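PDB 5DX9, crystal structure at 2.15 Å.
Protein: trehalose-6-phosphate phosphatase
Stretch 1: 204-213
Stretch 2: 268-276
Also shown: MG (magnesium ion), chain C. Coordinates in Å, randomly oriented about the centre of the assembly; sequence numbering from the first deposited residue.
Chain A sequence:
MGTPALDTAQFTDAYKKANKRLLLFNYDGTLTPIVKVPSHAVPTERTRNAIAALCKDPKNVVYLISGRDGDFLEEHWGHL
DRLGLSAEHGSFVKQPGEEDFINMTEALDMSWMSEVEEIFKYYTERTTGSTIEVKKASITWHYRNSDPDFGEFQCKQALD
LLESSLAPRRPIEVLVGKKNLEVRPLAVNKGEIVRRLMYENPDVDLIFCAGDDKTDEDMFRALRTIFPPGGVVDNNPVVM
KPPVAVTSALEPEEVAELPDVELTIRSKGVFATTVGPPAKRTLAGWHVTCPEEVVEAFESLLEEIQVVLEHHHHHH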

# COMPACT_ATOMS: atom_id res chain seq x y z
N VAL A 204 -14.96 5.72 -10.53
CA VAL A 204 -13.88 6.59 -10.09
C VAL A 204 -13.30 7.39 -11.26
O VAL A 204 -13.00 6.82 -12.31
CB VAL A 204 -12.75 5.79 -9.41
CG1 VAL A 204 -11.51 6.65 -9.24
CG2 VAL A 204 -13.22 5.25 -8.07
N ASP A 205 -13.16 8.70 -11.08
CA ASP A 205 -12.61 9.55 -12.12
C ASP A 205 -11.41 10.35 -11.62
O ASP A 205 -10.86 11.18 -12.35
CB ASP A 205 -13.69 10.49 -12.67
CG ASP A 205 -14.37 11.31 -11.59
OD1 ASP A 205 -14.22 10.94 -10.40
OD2 ASP A 205 -15.05 12.30 -11.92
N LEU A 206 -11.02 10.11 -10.38
CA LEU A 206 -9.78 10.66 -9.84
C LEU A 206 -9.15 9.66 -8.89
O LEU A 206 -9.78 9.26 -7.90
CB LEU A 206 -10.02 11.99 -9.13
CG LEU A 206 -8.76 12.67 -8.58
CD1 LEU A 206 -7.95 13.28 -9.72
CD2 LEU A 206 -9.11 13.72 -7.55
N ILE A 207 -7.92 9.25 -9.17
CA ILE A 207 -7.21 8.35 -8.28
C ILE A 207 -5.95 9.00 -7.73
O ILE A 207 -5.11 9.49 -8.48
CB ILE A 207 -6.83 7.03 -8.99
CG1 ILE A 207 -8.08 6.25 -9.39
CG2 ILE A 207 -5.96 6.18 -8.08
CD1 ILE A 207 -7.78 4.93 -10.06
N PHE A 208 -5.83 9.01 -6.41
CA PHE A 208 -4.59 9.40 -5.77
C PHE A 208 -4.01 8.21 -5.02
O PHE A 208 -4.73 7.50 -4.32
CB PHE A 208 -4.80 10.57 -4.81
CG PHE A 208 -3.54 11.02 -4.13
CD1 PHE A 208 -2.70 11.94 -4.73
CD2 PHE A 208 -3.18 10.50 -2.89
CE1 PHE A 208 -1.53 12.35 -4.11
CE2 PHE A 208 -2.01 10.90 -2.27
CZ PHE A 208 -1.19 11.83 -2.88
N CYS A 209 -2.71 7.99 -5.18
CA CYS A 209 -2.01 6.89 -4.53
C CYS A 209 -0.60 7.33 -4.15
O CYS A 209 0.15 7.80 -5.00
CB CYS A 209 -1.97 5.65 -5.43
SG CYS A 209 -1.16 4.18 -4.71
N ALA A 210 -0.25 7.17 -2.88
CA ALA A 210 1.07 7.57 -2.41
C ALA A 210 1.76 6.44 -1.63
O ALA A 210 1.10 5.67 -0.92
CB ALA A 210 0.97 8.81 -1.55
N GLY A 211 3.08 6.37 -1.76
CA GLY A 211 3.88 5.36 -1.10
C GLY A 211 5.36 5.70 -1.17
O GLY A 211 5.80 6.39 -2.09
N ASP A 212 6.14 5.21 -0.21
CA ASP A 212 7.54 5.60 -0.11
C ASP A 212 8.52 4.46 -0.39
O ASP A 212 9.71 4.70 -0.60
CB ASP A 212 7.82 6.16 1.28
CG ASP A 212 7.74 5.09 2.35
OD1 ASP A 212 6.76 4.31 2.34
OD2 ASP A 212 8.67 5.02 3.19
N ASP A 213 8.03 3.22 -0.39
CA ASP A 213 8.93 2.07 -0.45
C ASP A 213 8.84 1.35 -1.79
O ASP A 213 7.97 1.66 -2.61
CB ASP A 213 8.60 1.09 0.69
CG ASP A 213 9.82 0.31 1.14
OD1 ASP A 213 10.74 0.10 0.32
OD2 ASP A 213 9.85 -0.09 2.33
N LYS A 268 -4.98 10.82 -17.10
CA LYS A 268 -4.88 12.20 -16.66
C LYS A 268 -5.49 12.37 -15.27
O LYS A 268 -5.18 13.31 -14.55
CB LYS A 268 -5.57 13.12 -17.68
CG LYS A 268 -4.96 14.50 -17.80
CD LYS A 268 -5.57 15.22 -19.00
CE LYS A 268 -5.19 16.69 -19.03
NZ LYS A 268 -5.92 17.41 -20.11
N GLY A 269 -6.37 11.43 -14.90
CA GLY A 269 -7.01 11.46 -13.60
C GLY A 269 -6.27 10.71 -12.51
O GLY A 269 -6.69 10.72 -11.35
N VAL A 270 -5.17 10.05 -12.87
CA VAL A 270 -4.41 9.25 -11.90
C VAL A 270 -3.19 10.03 -11.39
O VAL A 270 -2.32 10.42 -12.17
CB VAL A 270 -3.93 7.91 -12.51
CG1 VAL A 270 -3.10 7.13 -11.49
CG2 VAL A 270 -5.11 7.09 -12.99
N PHE A 271 -3.15 10.24 -10.08
CA PHE A 271 -2.03 10.94 -9.47
C PHE A 271 -1.21 10.00 -8.58
O PHE A 271 -1.35 10.00 -7.36
CB PHE A 271 -2.53 12.14 -8.66
CG PHE A 271 -3.10 13.24 -9.52
CD1 PHE A 271 -2.34 14.36 -9.82
CD2 PHE A 271 -4.38 13.15 -10.03
CE1 PHE A 271 -2.85 15.37 -10.61
CE2 PHE A 271 -4.90 14.16 -10.83
CZ PHE A 271 -4.13 15.27 -11.12
N ALA A 272 -0.35 9.21 -9.22
CA ALA A 272 0.51 8.28 -8.50
C ALA A 272 1.74 9.01 -7.97
O ALA A 272 2.55 9.52 -8.75
CB ALA A 272 0.92 7.12 -9.39
N THR A 273 1.87 9.06 -6.65
CA THR A 273 2.89 9.86 -6.01
C THR A 273 3.80 9.02 -5.11
O THR A 273 3.34 8.39 -4.15
CB THR A 273 2.26 11.00 -5.18
OG1 THR A 273 1.37 11.75 -6.01
CG2 THR A 273 3.33 11.92 -4.65
N THR A 274 5.09 9.02 -5.42
CA THR A 274 6.06 8.39 -4.54
C THR A 274 6.57 9.42 -3.54
O THR A 274 6.58 10.62 -3.83
CB THR A 274 7.25 7.79 -5.31
OG1 THR A 274 8.04 6.99 -4.42
CG2 THR A 274 8.12 8.89 -5.91
N VAL A 275 6.99 8.96 -2.37
CA VAL A 275 7.66 9.82 -1.41
C VAL A 275 9.17 9.60 -1.51
O VAL A 275 9.66 8.48 -1.32
CB VAL A 275 7.19 9.58 0.03
CG1 VAL A 275 7.87 10.56 0.97
CG2 VAL A 275 5.68 9.72 0.12
N GLY A 276 9.89 10.67 -1.82
CA GLY A 276 11.32 10.61 -2.05
C GLY A 276 11.75 11.79 -2.91
O GLY A 276 10.94 12.66 -3.20
MG MG C . 5.69 2.80 3.61
O HOH W 1 8.22 4.11 -3.88
O HOH W 2 7.71 2.74 4.16
O HOH W 3 5.48 1.43 2.10

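What fills the apolar centre of the contact? The ring of Phe-271 meets Leu-206, whose CD1 lies 3.4 Å from Phe-271 CE2. Phe-208 shares a face of the sheet with Phe-271, and Phe-208 CD1 packs 3.9 Å from Phe-271 CB. The other face carries Ile-207 and Val-270, a looser pair with Ile-207 CB 4.4 Å from Val-270 CG2. These are hydrocarbon surfaces in van der Waals contact, needing no polar group; the parallel register bridges Ile-207 with Val-270 and Phe-208 with Phe-271, putting each pair on one face.

What holds the backbones together? The two strands run parallel, 3° apart in direction, and alternate residues of stretch 1 both donate and accept. Ile-207 N gives a hydrogen bond to Gly-269 O (2.9 Å), and Ile-207 O takes one from Phe-271 N (2.6 Å). Cys-209 repeats the pattern, its N reaching Phe-271 O at 3.3 Å and its O receiving Thr-273 N at 2.7 Å. Gly-211 N to Thr-273 O (3.1 Å) and Val-275 N to Gly-211 O (2.8 Å) complete the ladder.

How does the contact end at its polar edge? Asp-212 CB still touches Val-275 CB at 3.7 Å, but the end of the acid leads away, and Asp-212 OD1 binds MG at 2.2 Å. Nearby, water 1 links the stretches: the O of water 1 donates to Asp-213 O at 2.8 Å and accepts from Thr-274 OG1 at 2.9 Å.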